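Local coordinates for SVP1-like protein 2 (Kluyveromyces lactis, PDB 4V16) that binds phosphoinositides, probably through a beta-propeller that brings it to membranes, and probably takes part in mitochondrial or peroxisomal functions and amino acid signalling, at residues 41-46 / 287-292; 202-207 / 228-233; 246-251 / 305-310. One frame throughout, in Å; residues are numbered along the deposited sequence.

Interaction 1 (41-46 / 287-292)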
# COMPACT_ATOMS: atom_id res chain seq x y z
N ASN A 41 12.96 -10.82 1.31
CA ASN A 41 13.00 -10.43 -0.09
C ASN A 41 11.72 -10.93 -0.74
O ASN A 41 11.20 -11.97 -0.37
CB ASN A 41 14.22 -11.02 -0.80
CG ASN A 41 15.46 -10.16 -0.63
OD1 ASN A 41 15.39 -8.94 -0.67
ND2 ASN A 41 16.61 -10.81 -0.45
N VAL A 42 11.20 -10.17 -1.71
CA VAL A 42 9.98 -10.57 -2.40
C VAL A 42 10.29 -11.55 -3.53
O VAL A 42 9.57 -12.53 -3.72
CB VAL A 42 9.24 -9.35 -2.96
CG1 VAL A 42 8.01 -9.79 -3.77
CG2 VAL A 42 8.82 -8.42 -1.83
N HIS A 43 11.36 -11.26 -4.26
CA HIS A 43 11.76 -12.10 -5.39
C HIS A 43 13.27 -12.03 -5.61
O HIS A 43 13.80 -10.98 -5.97
CB HIS A 43 11.03 -11.65 -6.66
CG HIS A 43 11.24 -12.55 -7.83
ND1 HIS A 43 10.60 -13.77 -7.96
CD2 HIS A 43 12.02 -12.42 -8.93
CE1 HIS A 43 10.98 -14.35 -9.08
NE2 HIS A 43 11.84 -13.55 -9.69
N PRO A 44 13.98 -13.15 -5.37
CA PRO A 44 13.50 -14.45 -4.88
C PRO A 44 13.10 -14.38 -3.41
O PRO A 44 13.71 -13.65 -2.64
CB PRO A 44 14.70 -15.37 -5.08
CG PRO A 44 15.88 -14.47 -4.98
CD PRO A 44 15.44 -13.17 -5.59
N LEU A 45 12.07 -15.14 -3.03
CA LEU A 45 11.54 -15.09 -1.68
C LEU A 45 12.52 -15.68 -0.67
O LEU A 45 12.69 -16.90 -0.60
CB LEU A 45 10.20 -15.82 -1.61
CG LEU A 45 9.37 -15.62 -0.34
CD1 LEU A 45 8.68 -14.26 -0.36
CD2 LEU A 45 8.36 -16.73 -0.18
N LYS A 46 13.17 -14.81 0.11
CA LYS A 46 14.10 -15.25 1.14
C LYS A 46 14.04 -14.31 2.35
O LYS A 46 13.87 -13.10 2.20
CB LYS A 46 15.52 -15.29 0.59
N ALA A 287 2.41 -6.86 -5.37
CA ALA A 287 3.74 -6.29 -5.51
C ALA A 287 4.31 -6.61 -6.89
O ALA A 287 4.39 -7.78 -7.28
CB ALA A 287 4.66 -6.81 -4.43
N TRP A 288 4.70 -5.57 -7.62
CA TRP A 288 5.40 -5.74 -8.88
C TRP A 288 6.88 -6.02 -8.64
O TRP A 288 7.56 -5.22 -8.01
CB TRP A 288 5.24 -4.50 -9.76
CG TRP A 288 3.86 -4.29 -10.28
CD1 TRP A 288 2.82 -3.69 -9.63
CD2 TRP A 288 3.37 -4.65 -11.58
NE1 TRP A 288 1.71 -3.66 -10.44
CE2 TRP A 288 2.02 -4.24 -11.64
CE3 TRP A 288 3.93 -5.27 -12.69
CZ2 TRP A 288 1.23 -4.45 -12.77
CZ3 TRP A 288 3.15 -5.47 -13.81
CH2 TRP A 288 1.81 -5.06 -13.84
N ILE A 289 7.36 -7.15 -9.14
CA ILE A 289 8.77 -7.50 -9.02
C ILE A 289 9.54 -7.06 -10.27
O ILE A 289 10.77 -7.07 -10.29
CB ILE A 289 8.97 -9.01 -8.80
CG1 ILE A 289 8.32 -9.81 -9.93
CG2 ILE A 289 8.38 -9.41 -7.46
CD1 ILE A 289 8.62 -11.29 -9.88
N SER A 290 8.79 -6.68 -11.30
CA SER A 290 9.37 -6.13 -12.52
C SER A 290 8.28 -5.43 -13.31
O SER A 290 7.18 -5.22 -12.80
CB SER A 290 10.02 -7.23 -13.36
OG SER A 290 9.05 -8.11 -13.89
N ASP A 291 8.58 -5.06 -14.55
CA ASP A 291 7.58 -4.45 -15.42
C ASP A 291 6.62 -5.50 -15.97
O ASP A 291 5.62 -5.15 -16.60
CB ASP A 291 8.25 -3.70 -16.57
CG ASP A 291 8.83 -2.36 -16.15
OD1 ASP A 291 8.17 -1.64 -15.37
OD2 ASP A 291 9.95 -2.02 -16.60
N THR A 292 6.93 -6.77 -15.73
CA THR A 292 6.13 -7.88 -16.25
C THR A 292 5.94 -9.00 -15.22
O THR A 292 5.57 -10.12 -15.57
CB THR A 292 6.77 -8.48 -17.52
OG1 THR A 292 8.14 -8.80 -17.27
CG2 THR A 292 6.68 -7.50 -18.68
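Ile289 meets Val42 and His43 of the 41-46 loop with its CB, CG2 and CD1. Its CB faces the CB of His43 at 4.0 Å. The CG2 methyl settles between two neighbours, 3.6 Å from His43 CB and 3.7 Å from Val42 CG1. CG1 is flanked by the backbone N and C (chi1 57°), and from there the extended chi2 carries CD1 over the imidazole. CD1 lies above the centre of one face of the His43 ring, 3.6 Å from the centroid and 11° off the normal, a CH-pi contact. Cut back to an alanine here, the side chain would lose CG2 and CD1, which would probably leave the His43 ring face without its methyl partner and open a gap beside Val42. Just past the isoleucine, Ser290 OG accepts a hydrogen bond from Thr292 N (3.1 Å), closing an ST turn. Val42 and Ile289 also share Val295 as a neighbour, while Ala287 leans with Val42 on Phe22. With Val42 buried and His43 exposed, the contact joins a hairpin loop of the first four-stranded sheet to the first strand of the last, the ring-closing junction of a seven-bladed beta-propeller.

Interaction 2 (202-207 / 228-233)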
# COMPACT_ATOMS: atom_id res chain seq x y z
N THR A 202 -16.69 -0.42 -9.20
CA THR A 202 -16.99 -0.60 -10.62
C THR A 202 -16.08 0.26 -11.49
O THR A 202 -15.68 -0.15 -12.58
CB THR A 202 -18.46 -0.25 -10.93
OG1 THR A 202 -18.78 1.03 -10.37
CG2 THR A 202 -19.39 -1.30 -10.34
N LEU A 203 -15.76 1.46 -11.00
CA LEU A 203 -14.95 2.41 -11.75
C LEU A 203 -13.64 2.73 -11.03
O LEU A 203 -13.63 2.98 -9.83
CB LEU A 203 -15.73 3.71 -11.98
CG LEU A 203 -17.14 3.55 -12.56
CD1 LEU A 203 -17.84 4.89 -12.61
CD2 LEU A 203 -17.09 2.92 -13.94
N ILE A 204 -12.55 2.72 -11.79
CA ILE A 204 -11.23 3.06 -11.27
C ILE A 204 -10.69 4.26 -12.04
O ILE A 204 -10.32 4.15 -13.21
CB ILE A 204 -10.25 1.88 -11.39
CG1 ILE A 204 -10.76 0.68 -10.59
CG2 ILE A 204 -8.86 2.28 -10.91
CD1 ILE A 204 -10.14 -0.62 -11.00
N ARG A 205 -10.63 5.41 -11.37
CA ARG A 205 -10.23 6.66 -12.01
C ARG A 205 -8.78 7.00 -11.71
O ARG A 205 -8.26 6.67 -10.65
CB ARG A 205 -11.14 7.80 -11.57
CG ARG A 205 -12.60 7.60 -11.93
CD ARG A 205 -13.33 8.93 -12.06
NE ARG A 205 -14.69 8.76 -12.55
CZ ARG A 205 -15.79 8.77 -11.79
NH1 ARG A 205 -15.71 8.93 -10.48
NH2 ARG A 205 -16.98 8.60 -12.35
N VAL A 206 -8.13 7.67 -12.67
CA VAL A 206 -6.74 8.10 -12.53
C VAL A 206 -6.64 9.61 -12.71
O VAL A 206 -7.12 10.15 -13.71
CB VAL A 206 -5.83 7.40 -13.56
CG1 VAL A 206 -4.38 7.84 -13.38
CG2 VAL A 206 -5.95 5.89 -13.42
N PHE A 207 -6.01 10.28 -11.75
CA PHE A 207 -5.87 11.74 -11.78
C PHE A 207 -4.41 12.17 -11.74
O PHE A 207 -3.56 11.45 -11.22
CB PHE A 207 -6.61 12.36 -10.59
CG PHE A 207 -8.07 12.02 -10.53
CD1 PHE A 207 -8.49 10.90 -9.84
CD2 PHE A 207 -9.01 12.82 -11.14
CE1 PHE A 207 -9.84 10.58 -9.77
CE2 PHE A 207 -10.35 12.51 -11.07
CZ PHE A 207 -10.77 11.39 -10.38
N ILE A 228 -9.68 -5.04 -2.97
CA ILE A 228 -8.76 -5.45 -1.91
C ILE A 228 -7.44 -4.71 -1.98
O ILE A 228 -6.90 -4.29 -0.96
CB ILE A 228 -8.48 -6.97 -1.98
CG1 ILE A 228 -9.79 -7.76 -2.02
CG2 ILE A 228 -7.63 -7.40 -0.79
CD1 ILE A 228 -10.72 -7.49 -0.86
N ASP A 229 -6.90 -4.55 -3.19
CA ASP A 229 -5.65 -3.82 -3.35
C ASP A 229 -5.41 -3.34 -4.78
O ASP A 229 -5.91 -3.93 -5.74
CB ASP A 229 -4.47 -4.68 -2.91
CG ASP A 229 -3.20 -3.88 -2.68
OD1 ASP A 229 -3.30 -2.70 -2.26
OD2 ASP A 229 -2.10 -4.42 -2.91
N MET A 230 -4.65 -2.25 -4.90
CA MET A 230 -4.17 -1.73 -6.18
C MET A 230 -2.67 -1.54 -6.12
O MET A 230 -2.10 -1.39 -5.04
CB MET A 230 -4.83 -0.40 -6.51
CG MET A 230 -6.31 -0.46 -6.80
SD MET A 230 -6.97 1.20 -7.01
CE MET A 230 -8.53 0.84 -7.80
N ARG A 231 -2.02 -1.54 -7.27
CA ARG A 231 -0.59 -1.27 -7.32
C ARG A 231 -0.11 -0.95 -8.73
O ARG A 231 -0.39 -1.70 -9.68
CB ARG A 231 0.20 -2.46 -6.77
CG ARG A 231 1.52 -2.08 -6.13
CD ARG A 231 1.33 -1.34 -4.81
NE ARG A 231 1.10 -2.24 -3.69
CZ ARG A 231 0.87 -1.84 -2.44
NH1 ARG A 231 0.83 -0.55 -2.15
NH2 ARG A 231 0.68 -2.73 -1.48
N TRP A 232 0.60 0.16 -8.87
CA TRP A 232 1.16 0.57 -10.16
C TRP A 232 2.40 -0.24 -10.50
O TRP A 232 3.17 -0.62 -9.62
CB TRP A 232 1.52 2.06 -10.13
CG TRP A 232 0.36 2.98 -10.02
CD1 TRP A 232 -0.29 3.36 -8.88
CD2 TRP A 232 -0.30 3.67 -11.09
NE1 TRP A 232 -1.31 4.23 -9.17
CE2 TRP A 232 -1.33 4.44 -10.52
CE3 TRP A 232 -0.11 3.71 -12.48
CZ2 TRP A 232 -2.18 5.24 -11.29
CZ3 TRP A 232 -0.95 4.50 -13.24
CH2 TRP A 232 -1.97 5.26 -12.64
N SER A 233 2.59 -0.49 -11.79
CA SER A 233 3.81 -1.14 -12.25
C SER A 233 4.98 -0.18 -12.04
O SER A 233 4.77 1.02 -11.88
CB SER A 233 3.70 -1.55 -13.72
OG SER A 233 3.38 -0.43 -14.54
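Trp232 NE1 gives its hydrogen to the backbone O of Arg186, which fixes the indole while the far side of the ring meets Val206. With the ring so tethered, its six-membered part presents an edge: Val206 CG1 lies in the indole plane, 3.6 Å from Trp232 CH2 and 4.0 Å from Trp232 CZ2. Val206 CG2 adds a looser approach to the same CH2. Val206 and Trp232 approach each other head-on, the methyl meeting the ring's rim, and no methyl of Val206 lies over a face of the ring.

Two residues earlier on each strand, the second pair meets tip to tip. Met230 is extended beyond CG (chi2 174°, chi3 164°), and this straight chain brings its CE methyl against both branches of Ile204. CE lies 3.4 Å from Ile204 CG2 and 3.6 Å from Ile204 CG1, with Ile204 CD1 at 3.9 Å. Leu239 and Val241 of strand 238-243 flank Ile204, while from strand 193-198 Cys197 touches Met230 and Ala195 touches Trp232.

Strand 227-232 carries a classic beta bulge, where Ile228 and Asp229 together stand opposite Val242. The buried Asp229 carboxylate has a salt bridge to Arg186, accepts from Ile286 N, and attracts Arg231 by charge alone, with NH2 3.6 Å from Asp229 OD2.

The strands belong to successive WD repeats, 203-208 being third in its sheet and 227-232 first in the next. Such apolar contact between the facing sides of consecutive sheets is the blade-to-blade interface of a WD-type beta-propeller, here within the PROPPIN family.

Interaction 3 (246-251 / 305-310)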
# COMPACT_ATOMS: atom_id res chain seq x y z
N TRP A 246 -11.94 -11.96 -6.12
CA TRP A 246 -10.67 -12.66 -6.21
C TRP A 246 -10.29 -12.91 -7.66
O TRP A 246 -9.89 -14.01 -8.05
CB TRP A 246 -10.72 -13.96 -5.41
CG TRP A 246 -11.10 -13.70 -4.00
CD1 TRP A 246 -12.20 -14.16 -3.34
CD2 TRP A 246 -10.39 -12.86 -3.08
NE1 TRP A 246 -12.21 -13.68 -2.06
CE2 TRP A 246 -11.11 -12.88 -1.87
CE3 TRP A 246 -9.22 -12.11 -3.15
CZ2 TRP A 246 -10.70 -12.17 -0.74
CZ3 TRP A 246 -8.81 -11.41 -2.03
CH2 TRP A 246 -9.55 -11.44 -0.85
N THR A 247 -10.43 -11.85 -8.45
CA THR A 247 -9.93 -11.80 -9.81
C THR A 247 -8.83 -10.75 -9.89
O THR A 247 -9.02 -9.62 -9.43
CB THR A 247 -11.04 -11.47 -10.82
OG1 THR A 247 -12.10 -12.43 -10.71
CG2 THR A 247 -10.50 -11.46 -12.25
N LEU A 248 -7.68 -11.13 -10.44
CA LEU A 248 -6.58 -10.19 -10.65
C LEU A 248 -6.75 -9.49 -12.00
O LEU A 248 -6.75 -10.14 -13.04
CB LEU A 248 -5.23 -10.91 -10.59
CG LEU A 248 -3.98 -10.10 -10.95
CD1 LEU A 248 -3.82 -8.91 -10.02
CD2 LEU A 248 -2.75 -10.98 -10.90
N HIS A 249 -6.90 -8.17 -11.96
CA HIS A 249 -7.01 -7.35 -13.17
C HIS A 249 -5.71 -6.60 -13.44
O HIS A 249 -4.93 -6.34 -12.53
CB HIS A 249 -8.15 -6.35 -13.05
CG HIS A 249 -9.49 -6.98 -12.83
ND1 HIS A 249 -10.34 -7.30 -13.87
CD2 HIS A 249 -10.14 -7.33 -11.70
CE1 HIS A 249 -11.45 -7.84 -13.38
NE2 HIS A 249 -11.35 -7.86 -12.07
N VAL A 250 -5.49 -6.25 -14.70
CA VAL A 250 -4.38 -5.39 -15.09
C VAL A 250 -4.86 -4.41 -16.15
O VAL A 250 -5.36 -4.82 -17.19
CB VAL A 250 -3.18 -6.20 -15.62
CG1 VAL A 250 -2.01 -5.27 -15.93
CG2 VAL A 250 -2.77 -7.26 -14.62
N PHE A 251 -4.70 -3.12 -15.87
CA PHE A 251 -5.15 -2.07 -16.78
C PHE A 251 -3.96 -1.34 -17.39
O PHE A 251 -2.99 -1.04 -16.70
CB PHE A 251 -6.05 -1.08 -16.05
CG PHE A 251 -7.24 -1.72 -15.39
CD1 PHE A 251 -8.43 -1.89 -16.08
CD2 PHE A 251 -7.17 -2.15 -14.07
CE1 PHE A 251 -9.53 -2.48 -15.47
CE2 PHE A 251 -8.27 -2.74 -13.46
CZ PHE A 251 -9.44 -2.90 -14.16
N ASP A 305 2.15 -15.85 -4.32
CA ASP A 305 1.96 -16.26 -5.71
C ASP A 305 2.75 -15.37 -6.66
O ASP A 305 2.56 -14.16 -6.67
CB ASP A 305 0.48 -16.22 -6.09
CG ASP A 305 -0.35 -17.27 -5.37
OD1 ASP A 305 0.19 -18.37 -5.10
OD2 ASP A 305 -1.53 -17.00 -5.07
N THR A 306 3.63 -15.98 -7.46
CA THR A 306 4.41 -15.25 -8.45
C THR A 306 3.75 -15.33 -9.82
O THR A 306 3.49 -16.42 -10.33
CB THR A 306 5.85 -15.79 -8.55
OG1 THR A 306 6.45 -15.78 -7.25
CG2 THR A 306 6.68 -14.94 -9.50
N PHE A 307 3.50 -14.17 -10.43
CA PHE A 307 2.85 -14.10 -11.73
C PHE A 307 3.78 -13.55 -12.81
O PHE A 307 4.65 -12.72 -12.53
CB PHE A 307 1.60 -13.21 -11.66
CG PHE A 307 0.46 -13.83 -10.91
CD1 PHE A 307 0.33 -13.65 -9.54
CD2 PHE A 307 -0.50 -14.59 -11.58
CE1 PHE A 307 -0.73 -14.22 -8.85
CE2 PHE A 307 -1.55 -15.16 -10.89
CZ PHE A 307 -1.67 -14.97 -9.53
N LYS A 308 3.60 -14.03 -14.04
CA LYS A 308 4.26 -13.46 -15.21
C LYS A 308 3.23 -12.82 -16.12
O LYS A 308 2.21 -13.42 -16.44
CB LYS A 308 5.06 -14.52 -15.97
CG LYS A 308 5.82 -13.99 -17.19
CD LYS A 308 6.95 -13.05 -16.79
CE LYS A 308 7.55 -12.33 -18.00
NZ LYS A 308 8.19 -13.26 -18.96
N LEU A 309 3.50 -11.58 -16.54
CA LEU A 309 2.61 -10.87 -17.45
C LEU A 309 3.13 -11.02 -18.88
O LEU A 309 4.04 -10.31 -19.30
CB LEU A 309 2.52 -9.39 -17.06
CG LEU A 309 1.59 -8.51 -17.90
CD1 LEU A 309 0.17 -9.05 -17.90
CD2 LEU A 309 1.61 -7.08 -17.38
N ASN A 310 2.53 -11.95 -19.62
CA ASN A 310 2.99 -12.27 -20.97
C ASN A 310 2.32 -11.41 -22.04
O ASN A 310 1.22 -10.90 -21.83
CB ASN A 310 2.73 -13.75 -21.28
CG ASN A 310 3.69 -14.67 -20.55
OD1 ASN A 310 4.89 -14.40 -20.47
ND2 ASN A 310 3.17 -15.76 -20.01
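Leu248 and Phe307 supply the CH-pi part of this contact. The CD2 methyl of Leu248 stands over the centre of the Phe307 ring, 4.1 Å from the centroid and only 2° off the normal, so all six ring carbons are about equally far from it; Phe307 CG, for instance, is at 4.3 Å. The leucine reaches this far because its chain is drawn out: CG lies opposite the backbone N and CD2 opposite CA, placing the methyl at the very end. On the phenylalanine, chi1 of -72° swings the ring toward Leu248 and chi2 of 89° leaves a face turned to the methyl. Phe273, in the outermost strand of the sheet that contains Leu248, meets the same ring edge-to-face.

Aliphatic packing makes up the rest. Two residues on along both strands, Val250 CG1 approaches Leu309 CD2 at 4.3 Å, a touch of two methyls. Cys271 lies beside both side chains, and Trp318 lies against Leu309 from the neighbouring strand of its own sheet. The pairing Leu248 with Phe307 and Val250 with Leu309 keeps the two segments in step in the same chain direction, their CA atoms 10.3 Å apart (Leu248 to Phe307) and 9.2 Å apart (Val250 to Leu309).

No hydrogen bond joins the two segments; the backbones of Leu248 and Val250 pair instead with Phe273 and Ile270, respectively.

With no ion pair between the segments either, and four buried apolar side chains meeting, the attraction here is dispersive and hydrophobic. Shape therefore sets the fit of these two blades at this point, and methyl over ring is its one clearly directional element.

Overall arrangement
The contacts follow successive interfaces of the propeller: interaction 2 joins the fifth and sixth sheets, interaction 3 the sixth and seventh, and interaction 1 the seventh and first. Interactions 1 and 3, centres about 13 Å apart, share the last sheet, where Thr292 O lies 2.7 Å from Leu309 N in a probable hydrogen bond. Interaction 2 is joined to interaction 1, centres about 20 Å apart, by a probable hydrogen bond from Trp288 NE1 to Arg231 O (3.0 Å). Packing of Ile204 CD1 on Phe251 CE2 (3.7 Å) links interactions 2 and 3, whose centres are about 14 Å apart and which share the sixth sheet. Strand 247-252 leads toward the engineered Gly-Ser linker that replaces loop 6CD.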